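Protein yxeP (Bacillus subtilis, PDB 1YSJ) probably removes the acetyl group from N-acetylcysteine, as a dinuclear-metal hydrolase of the M20 peptidase family, in the pathway that recycles S-(2-succino)cysteine to cysteine. Local coordinates at residues T128-G133 with E383-A388; I132-L137 with V149-Q154; I227-Q232 with A301-Q306; V277-F280 with A284-A287. The protein carries 1 engineered substitution. All coordinates share one frame; numbering follows the deposited sequence.

How the interactions relate
Interactions 1 and 2 share helix 124-139. Their centres lie about 10 Å apart, and both are buried in the metal-binding part of the chain. Interaction 1 sets that helix against helix 384-402, and interaction 2 sets it on strand 148-154. Ile131, from the first, touches the rings of Phe151 and Phe153 from the second. Interactions 3 and 4 lie on the other side of the chain's centre and are only partly buried. They share helix 282-302, interaction 4 near its start and interaction 3 at its end. The buried pair has no hydrogen bond across it and relies mostly on apolar groups. Interaction 3 adds a hydrogen bond, and interaction 4 sits beside polar groups bonded to a neighbouring strand.

Interaction 1. Residues T128-G133 with E383-A388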
loop_
_atom_site.group_PDB
_atom_site.type_symbol
_atom_site.label_atom_id
_atom_site.label_comp_id
_atom_site.label_asym_id
_atom_site.label_seq_id
_atom_site.Cartn_x
_atom_site.Cartn_y
_atom_site.Cartn_z
ATOM N N THR A 128 28.535 11.892 25.570
ATOM C CA THR A 128 28.259 12.141 26.983
ATOM C C THR A 128 29.531 12.145 27.831
ATOM O O THR A 128 29.800 13.123 28.533
ATOM C CB THR A 128 27.221 11.125 27.541
ATOM O OG1 THR A 128 25.965 11.327 26.877
ATOM C CG2 THR A 128 27.032 11.286 29.050
ATOM N N ALA A 129 30.310 11.069 27.751
ATOM C CA ALA A 129 31.561 10.959 28.511
ATOM C C ALA A 129 32.553 12.086 28.191
ATOM O O ALA A 129 33.182 12.625 29.100
ATOM C CB ALA A 129 32.204 9.599 28.299
ATOM N N SER A 130 32.663 12.444 26.909
ATOM C CA SER A 130 33.512 13.555 26.454
ATOM C C SER A 130 33.139 14.878 27.100
ATOM O O SER A 130 34.006 15.580 27.620
ATOM C CB SER A 130 33.442 13.712 24.932
ATOM O OG SER A 130 34.089 12.642 24.270
ATOM N N ILE A 131 31.849 15.209 27.068
ATOM C CA ILE A 131 31.352 16.485 27.590
ATOM C C ILE A 131 31.355 16.519 29.130
ATOM O O ILE A 131 31.393 17.598 29.736
ATOM C CB ILE A 131 29.959 16.856 26.970
ATOM C CG1 ILE A 131 30.052 16.990 25.441
ATOM C CG2 ILE A 131 29.376 18.144 27.562
ATOM C CD1 ILE A 131 31.184 17.888 24.936
ATOM N N ILE A 132 31.331 15.344 29.761
ATOM C CA ILE A 132 31.562 15.272 31.202
ATOM C C ILE A 132 33.034 15.600 31.459
ATOM O O ILE A 132 33.358 16.353 32.386
ATOM C CB ILE A 132 31.189 13.894 31.810
ATOM C CG1 ILE A 132 29.674 13.703 31.824
ATOM C CG2 ILE A 132 31.736 13.768 33.233
ATOM C CD1 ILE A 132 29.230 12.291 32.181
ATOM N N GLY A 133 33.909 15.042 30.622
ATOM C CA GLY A 133 35.329 15.394 30.636
ATOM C C GLY A 133 35.553 16.894 30.549
ATOM O O GLY A 133 36.277 17.468 31.368
ATOM N N GLU A 383 40.459 6.967 22.041
ATOM C CA GLU A 383 41.457 8.036 22.124
ATOM C C GLU A 383 40.837 9.407 21.833
ATOM O O GLU A 383 41.350 10.435 22.285
ATOM C CB GLU A 383 42.635 7.772 21.178
ATOM C CG GLU A 383 43.429 6.488 21.469
ATOM C CD GLU A 383 44.421 6.616 22.624
ATOM O OE1 GLU A 383 44.276 7.530 23.470
ATOM O OE2 GLU A 383 45.355 5.785 22.686
ATOM N N ALA A 384 39.729 9.407 21.092
ATOM C CA ALA A 384 38.982 10.630 20.777
ATOM C C ALA A 384 38.351 11.285 22.012
ATOM O O ALA A 384 37.952 12.451 21.961
ATOM C CB ALA A 384 37.920 10.347 19.725
ATOM N N LEU A 385 38.266 10.531 23.108
ATOM C CA LEU A 385 37.734 11.035 24.374
ATOM C C LEU A 385 38.598 12.144 24.959
ATOM O O LEU A 385 38.083 13.108 25.521
ATOM C CB LEU A 385 37.577 9.901 25.384
ATOM C CG LEU A 385 36.345 9.004 25.242
ATOM C CD1 LEU A 385 36.556 7.684 25.989
ATOM C CD2 LEU A 385 35.087 9.720 25.733
ATOM N N THR A 386 39.912 11.998 24.825
ATOM C CA THR A 386 40.847 13.060 25.180
ATOM C C THR A 386 40.644 14.252 24.241
ATOM O O THR A 386 40.431 15.379 24.696
ATOM C CB THR A 386 42.307 12.552 25.129
ATOM O OG1 THR A 386 42.445 11.437 26.016
ATOM C CG2 THR A 386 43.295 13.644 25.535
ATOM N N VAL A 387 40.676 13.983 22.937
ATOM C CA VAL A 387 40.515 15.015 21.911
ATOM C C VAL A 387 39.287 15.882 22.168
ATOM O O VAL A 387 39.397 17.105 22.270
ATOM C CB VAL A 387 40.429 14.411 20.477
ATOM C CG1 VAL A 387 40.317 15.518 19.431
ATOM C CG2 VAL A 387 41.646 13.522 20.182
ATOM N N ALA A 388 38.131 15.237 22.290
ATOM C CA ALA A 388 36.852 15.927 22.369
ATOM C C ALA A 388 36.664 16.704 23.670
ATOM O O ALA A 388 36.141 17.821 23.659
ATOM C CB ALA A 388 35.707 14.938 22.161
#
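Ser130 meets Leu385 and Ala388 where helix 124-139 crosses helix 384-402. The two short segments approach to 8.6 Å between axes and cross at -47°. Ser130 and Leu385 mark the nearest backbones, with their CA atoms 5.3 Å apart. Small side chains at Ala129, Ser130 and Ala388 suit this spacing.

The contact is one of van der Waals packing, and no hydrogen bond spans it. Leu385 reaches over with one branch. Leu385 CD2 sits 3.4 Å from Ser130 OG and 3.9 Å from Ala129 CB. Ala388, one helical turn further on, brings its CB to 3.5 Å from Ser130 OG and 3.8 Å from Ser130 CB. The serine hydroxyl is thus flanked by two methyl groups of the second helix.

The polar part of the contact stays within the first helix. The chi1 of Ser130 (-70°) sets OG beside the backbone N, anti to the carbonyl carbon. From there it hydrogen-bonds to Phe126 O, one turn earlier. This bond satisfies a buried hydroxyl, which can then face hydrocarbon.

Met181 of strand 175-184 touches Ser130, Ile131 and Ala388, so both helices also meet the sheet here. Ile131 also touches Phe151 and Phe153 of strand 148-154. Helix 124-139 begins at the nickel ligand His124, just after Cys122, and the side chain of Ser130 is about 13 Å from a bound nickel. The arrangement is helix-helix packing on the central mixed sheet of the metal-binding alpha/beta domain of an M20 peptidase.

Interaction 2. Residues I132-L137 with V149-Q154; sequences IGTAML and VRFIFQ
Ala135 and Phe151 mark the nearest backbones, with their CA atoms 7.6 Å apart. Helix 132-137 and strand 149-154 run nearly antiparallel, at 159°, with 10.0 Å between their axes. The helix belongs to a beta-alpha-beta crossover that joins the adjacent parallel strands 91-97 and 148-154.

Phe151 and Phe153 both point at the helix. Ala135 CB lies over one face of the Phe151 ring, 3.8 Å from its centroid, in a CH-pi contact. Val149 CG1 covers the opposite face, near the rim. Thr134 CG2 comes to the ring edge, 4.0 Å from Phe151 CE2. This methyl is anti to the backbone N (chi1 -61° for OG1), while OG1 is turned to bond Ser389 O. The Phe153 ring meets Ile132 at its far end, with CZ 3.7 Å from Ile132 CG1. Those two side chains cross at about a right angle.

A serine in place of Phe151 would probably open a gap between Ala135 and Val149 and leave the Thr134 methyl without its ring edge. With no hydrogen bond between the segments, the contact rests on shape and dispersion, and the hydroxyl of Thr134 is satisfied by a third element.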
loop_
_atom_site.group_PDB
_atom_site.type_symbol
_atom_site.label_atom_id
_atom_site.label_comp_id
_atom_site.label_asym_id
_atom_site.label_seq_id
_atom_site.Cartn_x
_atom_site.Cartn_y
_atom_site.Cartn_z
ATOM N N ILE A 132 31.331 15.344 29.761
ATOM C CA ILE A 132 31.562 15.272 31.202
ATOM C C ILE A 132 33.034 15.600 31.459
ATOM O O ILE A 132 33.358 16.353 32.386
ATOM C CB ILE A 132 31.189 13.894 31.810
ATOM C CG1 ILE A 132 29.674 13.703 31.824
ATOM C CG2 ILE A 132 31.736 13.768 33.233
ATOM C CD1 ILE A 132 29.230 12.291 32.181
ATOM N N GLY A 133 33.909 15.042 30.622
ATOM C CA GLY A 133 35.329 15.394 30.636
ATOM C C GLY A 133 35.553 16.894 30.549
ATOM O O GLY A 133 36.277 17.468 31.368
ATOM N N THR A 134 34.918 17.524 29.560
ATOM C CA THR A 134 34.984 18.972 29.363
ATOM C C THR A 134 34.621 19.723 30.642
ATOM O O THR A 134 35.339 20.638 31.057
ATOM C CB THR A 134 34.059 19.424 28.210
ATOM O OG1 THR A 134 34.470 18.790 26.997
ATOM C CG2 THR A 134 34.117 20.939 28.014
ATOM N N ALA A 135 33.513 19.321 31.264
ATOM C CA ALA A 135 33.046 19.941 32.502
ATOM C C ALA A 135 34.082 19.800 33.616
ATOM O O ALA A 135 34.347 20.754 34.349
ATOM C CB ALA A 135 31.704 19.356 32.920
HETATM N N MSE A 136 34.685 18.616 33.714
HETATM C CA MSE A 136 35.718 18.349 34.715
HETATM C C MSE A 136 36.975 19.195 34.517
HETATM O O MSE A 136 37.542 19.692 35.490
HETATM C CB MSE A 136 36.061 16.859 34.753
HETATM C CG MSE A 136 34.962 16.016 35.378
HETATM SE SE MSE A 136 35.302 14.099 35.336
HETATM C CE MSE A 136 33.634 13.484 36.168
ATOM N N LEU A 137 37.396 19.359 33.263
ATOM C CA LEU A 137 38.554 20.194 32.934
ATOM C C LEU A 137 38.273 21.672 33.186
ATOM O O LEU A 137 39.144 22.404 33.656
ATOM C CB LEU A 137 38.975 20.008 31.470
ATOM C CG LEU A 137 39.472 18.653 30.954
ATOM C CD1 LEU A 137 39.658 18.734 29.452
ATOM C CD2 LEU A 137 40.764 18.203 31.634
ATOM N N VAL A 149 29.431 28.507 31.503
ATOM C CA VAL A 149 29.139 27.404 30.599
ATOM C C VAL A 149 28.031 26.538 31.185
ATOM O O VAL A 149 28.155 25.993 32.286
ATOM C CB VAL A 149 30.385 26.536 30.279
ATOM C CG1 VAL A 149 30.031 25.470 29.251
ATOM C CG2 VAL A 149 31.531 27.400 29.762
ATOM N N ARG A 150 26.941 26.430 30.438
ATOM C CA ARG A 150 25.852 25.542 30.790
ATOM C C ARG A 150 26.003 24.234 30.003
ATOM O O ARG A 150 26.181 24.251 28.785
ATOM C CB ARG A 150 24.521 26.219 30.490
ATOM C CG ARG A 150 23.344 25.659 31.253
ATOM C CD ARG A 150 22.150 26.589 31.140
ATOM N NE ARG A 150 22.303 27.769 31.986
ATOM C CZ ARG A 150 21.521 28.846 31.931
ATOM N NH1 ARG A 150 20.524 28.912 31.053
ATOM N NH2 ARG A 150 21.743 29.866 32.757
ATOM N N PHE A 151 25.961 23.106 30.708
ATOM C CA PHE A 151 26.067 21.795 30.067
ATOM C C PHE A 151 24.699 21.137 29.939
ATOM O O PHE A 151 23.939 21.048 30.906
ATOM C CB PHE A 151 27.042 20.888 30.828
ATOM C CG PHE A 151 28.447 21.406 30.848
ATOM C CD1 PHE A 151 28.850 22.325 31.818
ATOM C CD2 PHE A 151 29.367 20.991 29.891
ATOM C CE1 PHE A 151 30.150 22.814 31.836
ATOM C CE2 PHE A 151 30.668 21.476 29.900
ATOM C CZ PHE A 151 31.061 22.392 30.873
ATOM N N ILE A 152 24.405 20.682 28.728
ATOM C CA ILE A 152 23.119 20.098 28.389
ATOM C C ILE A 152 23.315 18.631 28.012
ATOM O O ILE A 152 23.929 18.310 26.989
ATOM C CB ILE A 152 22.439 20.877 27.222
ATOM C CG1 ILE A 152 22.194 22.331 27.631
ATOM C CG2 ILE A 152 21.131 20.207 26.790
ATOM C CD1 ILE A 152 21.860 23.254 26.476
ATOM N N PHE A 153 22.808 17.747 28.861
ATOM C CA PHE A 153 22.799 16.326 28.562
ATOM C C PHE A 153 21.373 15.961 28.169
ATOM O O PHE A 153 20.503 15.760 29.009
ATOM C CB PHE A 153 23.346 15.507 29.741
ATOM C CG PHE A 153 24.790 15.814 30.064
ATOM C CD1 PHE A 153 25.119 16.816 30.977
ATOM C CD2 PHE A 153 25.819 15.116 29.440
ATOM C CE1 PHE A 153 26.444 17.114 31.271
ATOM C CE2 PHE A 153 27.158 15.407 29.726
ATOM C CZ PHE A 153 27.470 16.408 30.644
ATOM N N GLN A 154 21.161 15.905 26.861
ATOM C CA GLN A 154 19.838 15.918 26.273
ATOM C C GLN A 154 19.295 14.518 25.991
ATOM O O GLN A 154 19.964 13.708 25.347
ATOM C CB GLN A 154 19.879 16.736 24.975
ATOM C CG GLN A 154 18.583 16.716 24.181
ATOM C CD GLN A 154 18.793 16.951 22.707
ATOM O OE1 GLN A 154 19.366 17.968 22.301
ATOM N NE2 GLN A 154 18.314 16.018 21.886
#

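Interaction 3. Residues I227-Q232 with A301-Q306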
loop_
_atom_site.group_PDB
_atom_site.type_symbol
_atom_site.label_atom_id
_atom_site.label_comp_id
_atom_site.label_asym_id
_atom_site.label_seq_id
_atom_site.Cartn_x
_atom_site.Cartn_y
_atom_site.Cartn_z
ATOM N N ILE A 227 -4.715 5.173 -9.247
ATOM C CA ILE A 227 -3.452 4.430 -9.332
ATOM C C ILE A 227 -2.536 5.008 -10.410
ATOM O O ILE A 227 -1.356 5.268 -10.155
ATOM C CB ILE A 227 -3.684 2.924 -9.620
ATOM C CG1 ILE A 227 -4.628 2.300 -8.583
ATOM C CG2 ILE A 227 -2.353 2.171 -9.698
ATOM C CD1 ILE A 227 -3.969 1.868 -7.297
ATOM N N ALA A 228 -3.091 5.202 -11.604
ATOM C CA ALA A 228 -2.372 5.816 -12.717
ATOM C C ALA A 228 -1.875 7.213 -12.348
ATOM O O ALA A 228 -0.752 7.585 -12.691
ATOM C CB ALA A 228 -3.261 5.869 -13.964
ATOM N N ALA A 229 -2.719 7.976 -11.655
ATOM C CA ALA A 229 -2.333 9.265 -11.098
ATOM C C ALA A 229 -1.169 9.104 -10.115
ATOM O O ALA A 229 -0.160 9.800 -10.220
ATOM C CB ALA A 229 -3.529 9.935 -10.418
ATOM N N ALA A 230 -1.307 8.167 -9.180
ATOM C CA ALA A 230 -0.264 7.907 -8.187
ATOM C C ALA A 230 1.077 7.530 -8.826
ATOM O O ALA A 230 2.128 7.971 -8.364
ATOM C CB ALA A 230 -0.716 6.835 -7.197
ATOM N N GLY A 231 1.030 6.734 -9.896
ATOM C CA GLY A 231 2.236 6.296 -10.608
ATOM C C GLY A 231 3.034 7.419 -11.248
ATOM O O GLY A 231 4.267 7.406 -11.223
ATOM N N GLN A 232 2.328 8.387 -11.825
ATOM C CA GLN A 232 2.952 9.528 -12.499
ATOM C C GLN A 232 3.513 10.519 -11.484
ATOM O O GLN A 232 4.548 11.147 -11.725
ATOM C CB GLN A 232 1.937 10.246 -13.394
ATOM C CG GLN A 232 1.352 9.409 -14.516
ATOM C CD GLN A 232 1.935 9.750 -15.866
ATOM O OE1 GLN A 232 3.144 9.666 -16.075
ATOM N NE2 GLN A 232 1.075 10.134 -16.797
ATOM N N ALA A 301 -5.517 16.001 -11.448
ATOM C CA ALA A 301 -6.588 16.646 -12.214
ATOM C C ALA A 301 -6.654 16.140 -13.654
ATOM O O ALA A 301 -7.730 16.102 -14.253
ATOM C CB ALA A 301 -6.427 18.156 -12.190
ATOM N N GLY A 302 -5.501 15.759 -14.199
ATOM C CA GLY A 302 -5.429 15.144 -15.517
ATOM C C GLY A 302 -6.177 13.824 -15.584
ATOM O O GLY A 302 -6.701 13.454 -16.636
ATOM N N TYR A 303 -6.236 13.123 -14.451
ATOM C CA TYR A 303 -6.891 11.815 -14.363
ATOM C C TYR A 303 -8.308 11.856 -13.775
ATOM O O TYR A 303 -8.877 10.815 -13.433
ATOM C CB TYR A 303 -6.002 10.829 -13.592
ATOM C CG TYR A 303 -4.796 10.401 -14.388
ATOM C CD1 TYR A 303 -3.587 11.087 -14.282
ATOM C CD2 TYR A 303 -4.871 9.327 -15.274
ATOM C CE1 TYR A 303 -2.479 10.705 -15.028
ATOM C CE2 TYR A 303 -3.769 8.936 -16.024
ATOM C CZ TYR A 303 -2.578 9.628 -15.896
ATOM O OH TYR A 303 -1.488 9.237 -16.640
ATOM N N GLY A 304 -8.873 13.058 -13.678
ATOM C CA GLY A 304 -10.214 13.247 -13.127
ATOM C C GLY A 304 -10.276 13.020 -11.628
ATOM O O GLY A 304 -11.353 12.801 -11.069
ATOM N N ALA A 305 -9.113 13.073 -10.983
ATOM C CA ALA A 305 -8.991 12.857 -9.547
ATOM C C ALA A 305 -8.508 14.133 -8.866
ATOM O O ALA A 305 -8.156 15.107 -9.536
ATOM C CB ALA A 305 -8.031 11.704 -9.271
ATOM N N GLN A 306 -8.505 14.132 -7.536
ATOM C CA GLN A 306 -7.966 15.253 -6.776
ATOM C C GLN A 306 -6.918 14.795 -5.768
ATOM O O GLN A 306 -6.965 13.664 -5.271
ATOM C CB GLN A 306 -9.080 16.063 -6.094
ATOM C CG GLN A 306 -9.851 15.330 -5.002
ATOM C CD GLN A 306 -10.832 16.235 -4.265
ATOM O OE1 GLN A 306 -10.704 16.456 -3.057
ATOM N NE2 GLN A 306 -11.816 16.763 -4.990
#
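Tyr303 carries this contact. Its ring lies against helix 227-232, and its hydroxyl reaches Gln232. The peptide linking Ala228 and Ala229 sits over one face of the ring. Ala229 N stands 4.1 Å above the ring plane, over its centre. The two methyls flank this peptide. Ala228 CB is 3.7 Å from Tyr303 CE2, and Ala229 CB is 4.0 Å from Tyr303 CD1.

Gln232 approaches from the edge of the ring. Gln232 NE2 donates a hydrogen bond to Tyr303 OH, 2.7 Å long and bent, with 143° at the hydrogen. The chain of Gln232 bends at chi2 (-104°), which carries the amide round to the phenol. The amide and ring planes stand 70° apart, and OH lies somewhat out of the amide plane.

Tyr303 follows directly on helix 282-302, which ends in a Schellman motif. Gly304, with positive phi, is its C-prime residue. The turn leads into strand 306-320 of the four-stranded antiparallel sheet. This sheet, with helices 226-237 and 282-302, is consistent with the dimerisation domain of M20 peptidases. Ala229 and Ala305 both rest on Ile210 of that sheet.

A leucine in place of Tyr303 would probably leave the Gln232 amide without its phenol partner and the Ala228-Ala229 peptide without the flat ring over it. Helix 226-237 packs on the second subunit, Ala228 on Gln238 and Gln232 on Ser235 of that subunit.

Interaction 4. Residues V277-F280 with A284-A287; sequences VRTF and ARQA
Thr279 packs on Ala284 and Arg285 in a short-range contact across the turn between strand 270-278 and helix 282-302. The chain turns back within a few residues, and the CA atoms of Thr279 and Arg285 come to 5.7 Å. The helix then runs over the four-stranded antiparallel sheet of the probable dimerisation domain, away from the nickel site. Further along it, Val288 touches both Val277 and Thr279.

Thr279 points at the first turn of the helix and uses both branches. OG1 lies between the backbone N and the carbonyl carbon (chi1 76°), and CG2 takes the place anti to the carbonyl carbon. Thr279 CG2 rests on the helix backbone, 3.7 Å from Arg285 CA and 4.0 Å from Ala284 C. Thr279 OG1 comes to 3.4 Å from Arg285 CB. Ala284 adds its methyl, with CB 4.1 Å from Thr279 CB.

Arg285 offers only the base of its side chain here. Its CG is anti to the backbone N (chi1 -165°), and the extended chain crosses Thr279 at about a right angle and leads away. Its NH2 forms a salt bridge with Asp204 on strand 197-211. The same strand supplies Ser202, whose OG is hydrogen-bonded to Thr279 OG1. A weak bond also links Thr279 OG1 to Gln281 O.

The segments thus meet by van der Waals contact of the threonine methyl and hydroxyl with backbone and CB atoms of the helix, without a hydrogen bond between them. Strand 197-211 engages both the hydroxyl and the guanidinium, which ties Thr279 and the helix start to a common neighbour.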
loop_
_atom_site.group_PDB
_atom_site.type_symbol
_atom_site.label_atom_id
_atom_site.label_comp_id
_atom_site.label_asym_id
_atom_site.label_seq_id
_atom_site.Cartn_x
_atom_site.Cartn_y
_atom_site.Cartn_z
ATOM N N VAL A 277 11.190 14.928 2.804
ATOM C CA VAL A 277 11.944 15.883 2.016
ATOM C C VAL A 277 13.171 16.310 2.822
ATOM O O VAL A 277 13.083 16.555 4.029
ATOM C CB VAL A 277 11.087 17.113 1.649
ATOM C CG1 VAL A 277 11.841 18.018 0.691
ATOM C CG2 VAL A 277 9.771 16.673 1.027
ATOM N N ARG A 278 14.314 16.376 2.147
ATOM C CA ARG A 278 15.559 16.814 2.757
ATOM C C ARG A 278 16.189 17.944 1.950
ATOM O O ARG A 278 16.441 17.804 0.751
ATOM C CB ARG A 278 16.522 15.635 2.914
ATOM C CG ARG A 278 15.996 14.570 3.867
ATOM C CD ARG A 278 16.912 13.373 3.978
ATOM N NE ARG A 278 16.305 12.341 4.818
ATOM C CZ ARG A 278 16.949 11.291 5.323
ATOM N NH1 ARG A 278 16.290 10.417 6.075
ATOM N NH2 ARG A 278 18.244 11.111 5.085
ATOM N N THR A 279 16.406 19.076 2.617
ATOM C CA THR A 279 17.015 20.257 2.002
ATOM C C THR A 279 18.201 20.734 2.838
ATOM O O THR A 279 18.356 20.336 3.993
ATOM C CB THR A 279 16.018 21.433 1.887
ATOM O OG1 THR A 279 15.843 22.039 3.173
ATOM C CG2 THR A 279 14.663 20.974 1.346
ATOM N N PHE A 280 19.026 21.598 2.252
ATOM C CA PHE A 280 20.141 22.204 2.973
ATOM C C PHE A 280 19.998 23.715 3.140
ATOM O O PHE A 280 20.570 24.291 4.063
ATOM C CB PHE A 280 21.484 21.830 2.332
ATOM C CG PHE A 280 21.903 20.412 2.605
ATOM C CD1 PHE A 280 22.531 20.077 3.806
ATOM C CD2 PHE A 280 21.646 19.404 1.678
ATOM C CE1 PHE A 280 22.911 18.765 4.072
ATOM C CE2 PHE A 280 22.022 18.084 1.937
ATOM C CZ PHE A 280 22.655 17.764 3.134
ATOM N N ALA A 284 14.781 26.674 0.046
ATOM C CA ALA A 284 14.477 25.390 -0.592
ATOM C C ALA A 284 13.448 24.596 0.211
ATOM O O ALA A 284 12.530 24.019 -0.363
ATOM C CB ALA A 284 15.751 24.573 -0.787
ATOM N N ARG A 285 13.603 24.587 1.537
ATOM C CA ARG A 285 12.655 23.942 2.450
ATOM C C ARG A 285 11.258 24.575 2.415
ATOM O O ARG A 285 10.256 23.898 2.661
ATOM C CB ARG A 285 13.194 23.981 3.880
ATOM C CG ARG A 285 12.493 23.048 4.840
ATOM C CD ARG A 285 12.795 23.411 6.280
ATOM N NE ARG A 285 12.198 22.459 7.213
ATOM C CZ ARG A 285 11.982 22.696 8.504
ATOM N NH1 ARG A 285 12.308 23.867 9.042
ATOM N NH2 ARG A 285 11.431 21.756 9.261
ATOM N N GLN A 286 11.207 25.868 2.098
ATOM C CA GLN A 286 9.949 26.610 2.044
ATOM C C GLN A 286 9.322 26.595 0.649
ATOM O O GLN A 286 8.128 26.869 0.504
ATOM C CB GLN A 286 10.153 28.056 2.518
ATOM C CG GLN A 286 10.628 28.202 3.969
ATOM C CD GLN A 286 9.653 27.626 4.984
ATOM O OE1 GLN A 286 8.497 28.042 5.061
ATOM N NE2 GLN A 286 10.123 26.668 5.776
ATOM N N ALA A 287 10.124 26.275 -0.365
ATOM C CA ALA A 287 9.657 26.269 -1.758
ATOM C C ALA A 287 9.267 24.895 -2.306
ATOM O O ALA A 287 8.438 24.805 -3.215
ATOM C CB ALA A 287 10.691 26.937 -2.668
#